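Local coordinates for catabolite control protein A (Lactococcus lactis, PDB 2O20), which probably regulates carbon catabolite repression and activation globally, as a DNA-binding transcription factor of the LacI family, at residues A240-A251 with F269-T280; T286-L297 with L321-T331. The protein carries 1 engineered substitution. All coordinates share one frame; numbering follows the deposited sequence.

Contact 1: A240-A251 with F269-T280. With SO4 (sulfate ion), chain L.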
loop_
_atom_site.group_PDB
_atom_site.type_symbol
_atom_site.label_atom_id
_atom_site.label_comp_id
_atom_site.label_asym_id
_atom_site.label_seq_id
_atom_site.Cartn_x
_atom_site.Cartn_y
_atom_site.Cartn_z
ATOM N N ALA D 240 -5.434 -30.033 -3.417
ATOM C CA ALA D 240 -4.203 -29.339 -3.058
ATOM C C ALA D 240 -4.202 -29.122 -1.539
ATOM O O ALA D 240 -5.247 -28.815 -0.945
ATOM C CB ALA D 240 -4.101 -28.021 -3.786
ATOM N N THR D 241 -3.046 -29.323 -0.905
ATOM C CA THR D 241 -2.902 -29.081 0.537
ATOM C C THR D 241 -1.949 -27.945 0.863
ATOM O O THR D 241 -1.722 -27.663 2.037
ATOM C CB THR D 241 -2.424 -30.334 1.295
ATOM O OG1 THR D 241 -1.142 -30.749 0.764
ATOM C CG2 THR D 241 -3.479 -31.459 1.188
ATOM N N SER D 242 -1.409 -27.300 -0.165
ATOM C CA SER D 242 -0.530 -26.164 -0.001
ATOM C C SER D 242 -0.395 -25.433 -1.330
ATOM O O SER D 242 -0.796 -25.950 -2.384
ATOM C CB SER D 242 0.824 -26.611 0.508
ATOM O OG SER D 242 1.430 -27.526 -0.408
ATOM N N ALA D 243 0.168 -24.232 -1.274
ATOM C CA ALA D 243 0.418 -23.439 -2.451
ATOM C C ALA D 243 1.612 -22.501 -2.284
ATOM O O ALA D 243 1.799 -21.911 -1.211
ATOM C CB ALA D 243 -0.806 -22.629 -2.761
ATOM N N VAL D 244 2.352 -22.345 -3.375
ATOM C CA VAL D 244 3.349 -21.269 -3.574
ATOM C C VAL D 244 2.681 -20.241 -4.481
ATOM O O VAL D 244 2.075 -20.598 -5.500
ATOM C CB VAL D 244 4.616 -21.767 -4.255
ATOM C CG1 VAL D 244 5.680 -20.623 -4.323
ATOM C CG2 VAL D 244 5.127 -23.025 -3.543
ATOM N N VAL D 245 2.738 -18.975 -4.064
ATOM C CA VAL D 245 2.009 -17.906 -4.715
ATOM C C VAL D 245 2.975 -16.755 -5.073
ATOM O O VAL D 245 3.767 -16.296 -4.228
ATOM C CB VAL D 245 0.861 -17.400 -3.806
ATOM C CG1 VAL D 245 0.016 -16.418 -4.600
ATOM C CG2 VAL D 245 0.009 -18.593 -3.243
ATOM N N SER D 246 2.996 -16.350 -6.332
ATOM C CA SER D 246 4.015 -15.405 -6.733
ATOM C C SER D 246 3.760 -13.965 -6.241
ATOM O O SER D 246 4.721 -13.248 -5.994
ATOM C CB SER D 246 4.222 -15.420 -8.246
ATOM O OG SER D 246 3.068 -14.973 -8.876
ATOM N N HIS D 247 2.505 -13.550 -6.132
ATOM C CA HIS D 247 2.180 -12.163 -5.731
ATOM C C HIS D 247 1.573 -12.122 -4.343
ATOM O O HIS D 247 0.691 -12.882 -4.029
ATOM C CB HIS D 247 1.245 -11.508 -6.731
ATOM C CG HIS D 247 1.830 -11.400 -8.093
ATOM N ND1 HIS D 247 1.191 -11.879 -9.217
ATOM C CD2 HIS D 247 3.041 -10.950 -8.506
ATOM C CE1 HIS D 247 1.963 -11.689 -10.269
ATOM N NE2 HIS D 247 3.093 -11.136 -9.866
ATOM N N ASP D 248 2.067 -11.213 -3.509
ATOM C CA ASP D 248 1.607 -11.110 -2.130
ATOM C C ASP D 248 0.105 -10.840 -2.006
ATOM O O ASP D 248 -0.536 -11.396 -1.128
ATOM C CB ASP D 248 2.362 -9.973 -1.398
ATOM C CG ASP D 248 3.849 -10.257 -1.210
ATOM O OD1 ASP D 248 4.297 -11.433 -1.052
ATOM O OD2 ASP D 248 4.596 -9.251 -1.247
ATOM N N THR D 249 -0.452 -9.968 -2.844
ATOM C CA THR D 249 -1.874 -9.638 -2.769
ATOM C C THR D 249 -2.740 -10.881 -3.006
ATOM O O THR D 249 -3.726 -11.089 -2.326
ATOM C CB THR D 249 -2.288 -8.593 -3.803
ATOM O OG1 THR D 249 -1.689 -8.945 -5.063
ATOM C CG2 THR D 249 -1.863 -7.196 -3.377
ATOM N N VAL D 250 -2.330 -11.700 -3.961
ATOM C CA VAL D 250 -2.989 -12.980 -4.235
ATOM C C VAL D 250 -2.908 -13.972 -3.043
ATOM O O VAL D 250 -3.884 -14.619 -2.687
ATOM C CB VAL D 250 -2.442 -13.594 -5.533
ATOM C CG1 VAL D 250 -3.153 -14.912 -5.840
ATOM C CG2 VAL D 250 -2.557 -12.592 -6.710
ATOM N N ALA D 251 -1.728 -14.088 -2.447
ATOM C CA ALA D 251 -1.485 -14.954 -1.286
ATOM C C ALA D 251 -2.318 -14.571 -0.105
ATOM O O ALA D 251 -2.806 -15.449 0.591
ATOM C CB ALA D 251 -0.027 -14.932 -0.874
ATOM N N PHE D 269 -3.671 -26.787 5.523
ATOM C CA PHE D 269 -3.336 -26.012 4.323
ATOM C C PHE D 269 -2.209 -25.015 4.633
ATOM O O PHE D 269 -2.290 -24.298 5.627
ATOM C CB PHE D 269 -4.541 -25.283 3.708
ATOM C CG PHE D 269 -4.337 -24.955 2.240
ATOM C CD1 PHE D 269 -4.789 -25.829 1.248
ATOM C CD2 PHE D 269 -3.652 -23.833 1.866
ATOM C CE1 PHE D 269 -4.547 -25.552 -0.099
ATOM C CE2 PHE D 269 -3.370 -23.564 0.528
ATOM C CZ PHE D 269 -3.848 -24.425 -0.451
ATOM N N GLU D 270 -1.189 -24.996 3.780
ATOM C CA GLU D 270 -0.009 -24.149 3.966
ATOM C C GLU D 270 0.183 -23.241 2.753
ATOM O O GLU D 270 -0.122 -23.626 1.635
ATOM C CB GLU D 270 1.242 -24.992 4.131
ATOM C CG GLU D 270 1.256 -25.972 5.312
ATOM C CD GLU D 270 2.604 -26.645 5.477
ATOM O OE1 GLU D 270 3.611 -25.957 5.736
ATOM O OE2 GLU D 270 2.667 -27.892 5.292
ATOM N N ILE D 271 0.656 -22.026 3.004
ATOM C CA ILE D 271 0.828 -21.007 1.969
ATOM C C ILE D 271 2.219 -20.329 2.104
ATOM O O ILE D 271 2.643 -19.954 3.192
ATOM C CB ILE D 271 -0.266 -19.904 2.038
ATOM C CG1 ILE D 271 -1.662 -20.511 1.900
ATOM C CG2 ILE D 271 -0.050 -18.845 0.932
ATOM C CD1 ILE D 271 -2.805 -19.531 2.162
ATOM N N ILE D 272 2.889 -20.161 0.968
ATOM C CA ILE D 272 4.126 -19.375 0.900
ATOM C C ILE D 272 3.919 -18.310 -0.182
ATOM O O ILE D 272 3.565 -18.629 -1.308
ATOM C CB ILE D 272 5.373 -20.267 0.576
ATOM C CG1 ILE D 272 5.518 -21.384 1.612
ATOM C CG2 ILE D 272 6.660 -19.359 0.533
ATOM C CD1 ILE D 272 6.671 -22.365 1.354
ATOM N N SER D 273 4.082 -17.051 0.191
ATOM C CA SER D 273 3.982 -15.917 -0.718
ATOM C C SER D 273 5.320 -15.555 -1.409
ATOM O O SER D 273 6.370 -16.124 -1.136
ATOM C CB SER D 273 3.421 -14.702 0.056
ATOM O OG SER D 273 3.001 -13.674 -0.837
ATOM N N GLY D 274 5.241 -14.598 -2.322
ATOM C CA GLY D 274 6.295 -14.329 -3.260
ATOM C C GLY D 274 7.290 -13.200 -3.015
ATOM O O GLY D 274 8.373 -13.244 -3.614
ATOM N N ALA D 275 6.971 -12.198 -2.192
ATOM C CA ALA D 275 7.884 -11.028 -2.012
ATOM C C ALA D 275 8.037 -10.374 -0.628
ATOM O O ALA D 275 9.023 -9.637 -0.384
ATOM C CB ALA D 275 7.538 -9.920 -3.059
ATOM N N ASN D 276 7.104 -10.629 0.282
ATOM C CA ASN D 276 7.088 -9.995 1.595
ATOM C C ASN D 276 6.999 -8.465 1.511
ATOM O O ASN D 276 7.713 -7.753 2.228
ATOM C CB ASN D 276 8.346 -10.373 2.384
ATOM C CG ASN D 276 8.181 -10.184 3.852
ATOM O OD1 ASN D 276 7.109 -10.447 4.391
ATOM N ND2 ASN D 276 9.226 -9.706 4.512
ATOM N N SER D 277 6.197 -7.960 0.575
ATOM C CA SER D 277 5.887 -6.539 0.486
ATOM C C SER D 277 5.237 -6.025 1.783
ATOM O O SER D 277 4.792 -6.833 2.622
ATOM C CB SER D 277 4.983 -6.277 -0.740
ATOM O OG SER D 277 3.698 -6.856 -0.602
ATOM N N PRO D 278 5.176 -4.691 1.955
ATOM C CA PRO D 278 4.633 -4.144 3.196
ATOM C C PRO D 278 3.278 -4.654 3.696
ATOM O O PRO D 278 3.139 -4.832 4.904
ATOM C CB PRO D 278 4.660 -2.625 2.966
ATOM C CG PRO D 278 5.779 -2.435 1.974
ATOM C CD PRO D 278 5.750 -3.632 1.094
ATOM N N ILE D 279 2.332 -4.979 2.813
ATOM C CA ILE D 279 1.042 -5.511 3.295
ATOM C C ILE D 279 1.116 -6.823 4.081
ATOM O O ILE D 279 0.218 -7.094 4.888
ATOM C CB ILE D 279 -0.014 -5.707 2.163
ATOM C CG1 ILE D 279 0.497 -6.599 1.014
ATOM C CG2 ILE D 279 -0.525 -4.374 1.728
ATOM C CD1 ILE D 279 -0.639 -7.257 0.183
ATOM N N THR D 280 2.138 -7.643 3.801
ATOM C CA THR D 280 2.281 -8.961 4.441
ATOM C C THR D 280 2.458 -8.854 5.973
ATOM O O THR D 280 2.123 -9.786 6.699
ATOM C CB THR D 280 3.455 -9.782 3.823
ATOM O OG1 THR D 280 4.685 -9.198 4.241
ATOM C CG2 THR D 280 3.382 -9.767 2.306
HETATM S S SO4 L . 4.351 -11.364 -13.095
HETATM O O1 SO4 L . 4.805 -11.325 -14.490
HETATM O O2 SO4 L . 3.290 -12.366 -12.972
HETATM O O3 SO4 L . 5.478 -11.710 -12.227
HETATM O O4 SO4 L . 3.823 -10.046 -12.735
#

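Contact 2: T286-L297 with L321-T331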
loop_
_atom_site.group_PDB
_atom_site.type_symbol
_atom_site.label_atom_id
_atom_site.label_comp_id
_atom_site.label_asym_id
_atom_site.label_seq_id
_atom_site.Cartn_x
_atom_site.Cartn_y
_atom_site.Cartn_z
ATOM N N THR D 286 0.071 -14.925 10.488
ATOM C CA THR D 286 1.252 -14.411 9.819
ATOM C C THR D 286 1.648 -15.267 8.615
ATOM O O THR D 286 1.471 -16.494 8.600
ATOM C CB THR D 286 2.455 -14.223 10.785
ATOM O OG1 THR D 286 2.854 -15.483 11.325
ATOM C CG2 THR D 286 2.119 -13.271 11.883
ATOM N N LEU D 287 2.082 -14.576 7.578
ATOM C CA LEU D 287 2.253 -15.156 6.257
ATOM C C LEU D 287 3.717 -15.478 5.908
ATOM O O LEU D 287 4.558 -14.581 5.752
ATOM C CB LEU D 287 1.660 -14.200 5.205
ATOM C CG LEU D 287 0.910 -14.795 4.006
ATOM C CD1 LEU D 287 0.537 -13.684 3.011
ATOM C CD2 LEU D 287 1.667 -15.904 3.291
ATOM N N THR D 288 4.021 -16.758 5.750
ATOM C CA THR D 288 5.336 -17.178 5.254
ATOM C C THR D 288 5.585 -16.658 3.825
ATOM O O THR D 288 4.706 -16.712 2.972
ATOM C CB THR D 288 5.473 -18.733 5.304
ATOM O OG1 THR D 288 5.416 -19.167 6.659
ATOM C CG2 THR D 288 6.792 -19.217 4.709
ATOM N N SER D 289 6.786 -16.156 3.561
ATOM C CA SER D 289 7.054 -15.534 2.249
ATOM C C SER D 289 8.540 -15.574 1.868
ATOM O O SER D 289 9.406 -15.436 2.719
ATOM C CB SER D 289 6.579 -14.059 2.255
ATOM O OG SER D 289 6.442 -13.532 0.959
ATOM N N VAL D 290 8.808 -15.722 0.573
ATOM C CA VAL D 290 10.059 -15.243 -0.006
ATOM C C VAL D 290 10.159 -13.729 0.278
ATOM O O VAL D 290 9.205 -12.965 0.023
ATOM C CB VAL D 290 10.103 -15.503 -1.546
ATOM C CG1 VAL D 290 11.269 -14.776 -2.233
ATOM C CG2 VAL D 290 10.121 -17.004 -1.832
ATOM N N ASN D 291 11.291 -13.304 0.847
ATOM C CA ASN D 291 11.602 -11.885 1.025
ATOM C C ASN D 291 12.452 -11.373 -0.154
ATOM O O ASN D 291 13.619 -11.786 -0.317
ATOM C CB ASN D 291 12.342 -11.656 2.350
ATOM C CG ASN D 291 12.525 -10.168 2.680
ATOM O OD1 ASN D 291 11.561 -9.437 2.893
ATOM N ND2 ASN D 291 13.769 -9.724 2.729
ATOM N N GLN D 292 11.868 -10.500 -0.971
ATOM C CA GLN D 292 12.616 -9.795 -2.009
ATOM C C GLN D 292 13.069 -8.462 -1.433
ATOM O O GLN D 292 12.324 -7.822 -0.666
ATOM C CB GLN D 292 11.765 -9.557 -3.250
ATOM C CG GLN D 292 11.268 -10.844 -3.933
ATOM C CD GLN D 292 10.571 -10.533 -5.264
ATOM O OE1 GLN D 292 10.936 -9.589 -5.940
ATOM N NE2 GLN D 292 9.560 -11.311 -5.618
ATOM N N PRO D 293 14.288 -8.026 -1.794
ATOM C CA PRO D 293 14.841 -6.755 -1.305
ATOM C C PRO D 293 14.305 -5.588 -2.140
ATOM O O PRO D 293 15.010 -5.010 -2.969
ATOM C CB PRO D 293 16.346 -6.982 -1.444
ATOM C CG PRO D 293 16.425 -7.785 -2.726
ATOM C CD PRO D 293 15.240 -8.719 -2.686
ATOM N N LEU D 294 13.036 -5.240 -1.902
ATOM C CA LEU D 294 12.303 -4.328 -2.781
ATOM C C LEU D 294 12.914 -2.913 -2.900
ATOM O O LEU D 294 13.056 -2.392 -3.995
ATOM C CB LEU D 294 10.862 -4.238 -2.318
ATOM C CG LEU D 294 9.996 -5.528 -2.375
ATOM C CD1 LEU D 294 8.594 -5.147 -1.983
ATOM C CD2 LEU D 294 10.008 -6.173 -3.728
ATOM N N TYR D 295 13.247 -2.288 -1.781
ATOM C CA TYR D 295 13.940 -1.006 -1.834
ATOM C C TYR D 295 15.234 -1.085 -2.661
ATOM O O TYR D 295 15.501 -0.232 -3.489
ATOM C CB TYR D 295 14.262 -0.529 -0.420
ATOM C CG TYR D 295 14.971 0.813 -0.369
ATOM C CD1 TYR D 295 14.243 1.986 -0.290
ATOM C CD2 TYR D 295 16.357 0.902 -0.390
ATOM C CE1 TYR D 295 14.879 3.219 -0.230
ATOM C CE2 TYR D 295 17.006 2.137 -0.338
ATOM C CZ TYR D 295 16.248 3.293 -0.264
ATOM O OH TYR D 295 16.867 4.526 -0.203
ATOM N N ASP D 296 16.008 -2.136 -2.450
ATOM C CA ASP D 296 17.280 -2.334 -3.166
ATOM C C ASP D 296 17.107 -2.592 -4.657
ATOM O O ASP D 296 17.939 -2.204 -5.464
ATOM C CB ASP D 296 18.040 -3.491 -2.530
ATOM C CG ASP D 296 18.578 -3.153 -1.147
ATOM O OD1 ASP D 296 18.773 -1.944 -0.853
ATOM O OD2 ASP D 296 18.859 -4.097 -0.379
ATOM N N LEU D 297 16.024 -3.266 -5.034
ATOM C CA LEU D 297 15.733 -3.465 -6.441
ATOM C C LEU D 297 15.601 -2.136 -7.172
ATOM O O LEU D 297 16.158 -1.977 -8.262
ATOM C CB LEU D 297 14.433 -4.299 -6.621
ATOM C CG LEU D 297 14.433 -5.785 -6.286
ATOM C CD1 LEU D 297 13.033 -6.322 -6.292
ATOM C CD2 LEU D 297 15.291 -6.587 -7.274
ATOM N N LEU D 321 19.582 -9.891 -7.455
ATOM C CA LEU D 321 19.826 -9.634 -6.041
ATOM C C LEU D 321 19.421 -10.843 -5.212
ATOM O O LEU D 321 18.505 -11.572 -5.583
ATOM C CB LEU D 321 19.069 -8.376 -5.572
ATOM C CG LEU D 321 19.312 -7.048 -6.317
ATOM C CD1 LEU D 321 18.621 -5.906 -5.573
ATOM C CD2 LEU D 321 20.805 -6.758 -6.542
ATOM N N ASP D 322 20.083 -11.063 -4.078
ATOM C CA ASP D 322 19.732 -12.210 -3.231
ATOM C C ASP D 322 18.345 -12.081 -2.580
ATOM O O ASP D 322 17.834 -10.986 -2.425
ATOM C CB ASP D 322 20.739 -12.378 -2.110
ATOM C CG ASP D 322 22.138 -12.654 -2.608
ATOM O OD1 ASP D 322 22.309 -13.330 -3.658
ATOM O OD2 ASP D 322 23.049 -12.170 -1.922
ATOM N N HIS D 323 17.763 -13.214 -2.180
ATOM C CA HIS D 323 16.490 -13.244 -1.432
ATOM C C HIS D 323 16.649 -14.226 -0.260
ATOM O O HIS D 323 17.632 -14.955 -0.186
ATOM C CB HIS D 323 15.356 -13.739 -2.336
ATOM C CG HIS D 323 15.498 -15.169 -2.747
ATOM N ND1 HIS D 323 16.295 -15.559 -3.805
ATOM C CD2 HIS D 323 14.993 -16.309 -2.214
ATOM C CE1 HIS D 323 16.236 -16.871 -3.933
ATOM N NE2 HIS D 323 15.476 -17.354 -2.962
ATOM N N GLU D 324 15.665 -14.253 0.631
ATOM C CA GLU D 324 15.589 -15.211 1.747
ATOM C C GLU D 324 14.147 -15.714 1.820
ATOM O O GLU D 324 13.287 -15.190 1.117
ATOM C CB GLU D 324 15.902 -14.515 3.077
ATOM C CG GLU D 324 17.202 -13.768 3.136
ATOM C CD GLU D 324 17.013 -12.393 3.751
ATOM O OE1 GLU D 324 16.480 -11.498 3.035
ATOM O OE2 GLU D 324 17.384 -12.212 4.945
ATOM N N ILE D 325 13.897 -16.721 2.669
ATOM C CA ILE D 325 12.522 -17.140 3.028
ATOM C C ILE D 325 12.352 -16.862 4.505
ATOM O O ILE D 325 13.200 -17.244 5.327
ATOM C CB ILE D 325 12.263 -18.616 2.700
ATOM C CG1 ILE D 325 12.274 -18.813 1.176
ATOM C CG2 ILE D 325 10.939 -19.110 3.317
ATOM C CD1 ILE D 325 11.899 -20.170 0.692
ATOM N N PHE D 326 11.294 -16.125 4.839
ATOM C CA PHE D 326 10.915 -15.889 6.223
ATOM C C PHE D 326 9.774 -16.810 6.637
ATOM O O PHE D 326 8.659 -16.681 6.116
ATOM C CB PHE D 326 10.468 -14.433 6.405
ATOM C CG PHE D 326 11.572 -13.411 6.208
ATOM C CD1 PHE D 326 12.923 -13.756 6.322
ATOM C CD2 PHE D 326 11.248 -12.097 5.978
ATOM C CE1 PHE D 326 13.910 -12.800 6.129
ATOM C CE2 PHE D 326 12.234 -11.130 5.810
ATOM C CZ PHE D 326 13.562 -11.485 5.891
ATOM N N SER D 327 10.041 -17.706 7.587
ATOM C CA SER D 327 9.042 -18.696 8.020
ATOM C C SER D 327 8.149 -18.100 9.087
ATOM O O SER D 327 8.641 -17.607 10.104
ATOM C CB SER D 327 9.723 -19.968 8.541
ATOM O OG SER D 327 10.367 -20.641 7.480
ATOM N N ARG D 328 6.836 -18.138 8.851
ATOM C CA ARG D 328 5.867 -17.558 9.776
ATOM C C ARG D 328 4.756 -18.606 10.032
ATOM O O ARG D 328 5.016 -19.813 9.956
ATOM C CB ARG D 328 5.375 -16.193 9.254
ATOM C CG ARG D 328 6.487 -15.128 9.131
ATOM C CD ARG D 328 5.927 -13.749 8.798
ATOM N NE ARG D 328 6.976 -12.766 8.556
ATOM C CZ ARG D 328 7.114 -12.053 7.440
ATOM N NH1 ARG D 328 6.275 -12.207 6.411
ATOM N NH2 ARG D 328 8.120 -11.196 7.352
ATOM N N ARG D 329 3.541 -18.183 10.363
ATOM C CA ARG D 329 2.535 -19.137 10.832
ATOM C C ARG D 329 1.594 -19.688 9.736
ATOM O O ARG D 329 0.659 -20.418 10.061
ATOM C CB ARG D 329 1.763 -18.537 12.006
ATOM C CG ARG D 329 2.728 -18.223 13.175
ATOM C CD ARG D 329 2.049 -18.013 14.494
ATOM N NE ARG D 329 2.993 -17.797 15.602
ATOM C CZ ARG D 329 3.642 -16.656 15.878
ATOM N NH1 ARG D 329 3.518 -15.558 15.122
ATOM N NH2 ARG D 329 4.444 -16.613 16.937
ATOM N N SER D 330 1.873 -19.434 8.457
ATOM C CA SER D 330 1.113 -20.095 7.379
ATOM C C SER D 330 1.764 -21.354 6.825
ATOM O O SER D 330 1.220 -21.953 5.885
ATOM C CB SER D 330 0.762 -19.132 6.231
ATOM O OG SER D 330 1.930 -18.685 5.548
ATOM N N THR D 331 2.908 -21.741 7.418
ATOM C CA THR D 331 3.592 -22.999 7.141
ATOM C C THR D 331 3.891 -23.719 8.470
ATOM O O THR D 331 3.922 -23.098 9.543
ATOM C CB THR D 331 4.895 -22.808 6.306
ATOM O OG1 THR D 331 5.739 -21.817 6.911
ATOM C CG2 THR D 331 4.552 -22.344 4.891
HETATM O O HOH W 1 16.210 -10.262 0.894
#

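Contact 1: A240-A251 with F269-T280
F269 lays one face of its ring over the backbone joining T241 to S242, where a beta-alpha-beta unit of the periplasmic-binding-protein fold begins: strand 242-245 leads into helix 248-260, and strand 270-272 returns parallel to the first, their axes 12° apart. The ring gets there because its CG stands anti to the backbone N (chi1 -158°); A240 O then meets the ring edge at CE1, 3.4 Å away, and A243 offers just a methyl to CZ. Four backbone hydrogen bonds, from E270 N, A243 N, I272 N and V245 N, join the strands. On the A243 and I271 face, I271 CG2 fits against V245 CG2 and A251 CB, so the helix start rests directly on the returning strand. The opposite face, with S242, V244 and I272, is covered by helix 164-177. Past the strands the surfaces close further. The A251 methyl drops against S273, with CB 3.3 Å from OG, and G274 CA lies 3.3 Å from S246 O, leaving no space for a side chain at that position. The main bump is the buried carboxylate of D248, which fills the hollow of the 273-277 turn. A275 CB and T280 CG2 pad it, while beyond it I279 CD1 leans on T249 CG2 and I279 also packs on T76 of the second subunit. Five donors line the hollow, which would probably stabilise a negative charge. D248 OD1 takes S273 OG at 2.6 Å through its anti lone pair, with the A275 and N276 amides on its syn side, both tilted out of the carboxylate plane. S277 grips D248 OD2 twice, from one face of that plane: S277 OG at 2.6 Å, tilted on the anti side, and S277 N at 2.7 Å from above.

Contact 2: T286-L297 with L321-T331
N291 lies over one face of the F326 ring, its CB 3.8 Å from the ring centroid and its amide plane 24° from the ring plane. With CG anti to the backbone N (chi1 -172°), N291 runs alongside E324 and ND2 reaches E324 OE1 at 3.3 Å, while OD1 is taken by N276 ND2. Beneath them the antiparallel strands pair through main-chain bonds, S289 with F326 in both directions and N291 N to E324 O at 2.8 Å. On the other face V290 CG2 touches I325 CG1. Farther along, the ends of L297 and L321 overlap, running opposite ways, CD2 to CD1 3.8 Å. At the far end the T288 and T331 hydroxyls are bonded, their side chains roughly perpendicular, and T288 OG1 also accepts R328 N at 2.8 Å. The extended R328 chain passes L287 and gives NH1 to L287 O at 3.0 Å, 18° out of the guanidinium plane, as well as to N276. With R328 cut back to an alanine, L287 O and N276 OD1 would probably lose the donor they share. Hydroxyls and R328 thus extend the pairing toward 330-331 as the segments run between the core's two subdomains, and these directional bonds define which residues face each other.

In the fold
The two contacts follow one another in the chain, their centres about 10 Å apart, and segment 269-280 is where they meet. Segment 286-297 runs along it, with backbone bonds from T288 and V290 to S273 and from Q292 to A275, so contact 2 borders the beta-alpha-beta unit of contact 1. Side chains tie the seam: S330 OG lies 2.8 Å from I271 O, and N276 OD1 2.8 Å from R328 NH1. Through R328 and N291, N276 thus joins both crossing segments to the turn that holds D248. The sulfate, probably from the crystallisation liquor, sits by contact 1, where H247 NE2 bonds it weakly at 3.4 Å from O3 and N195 binds it too.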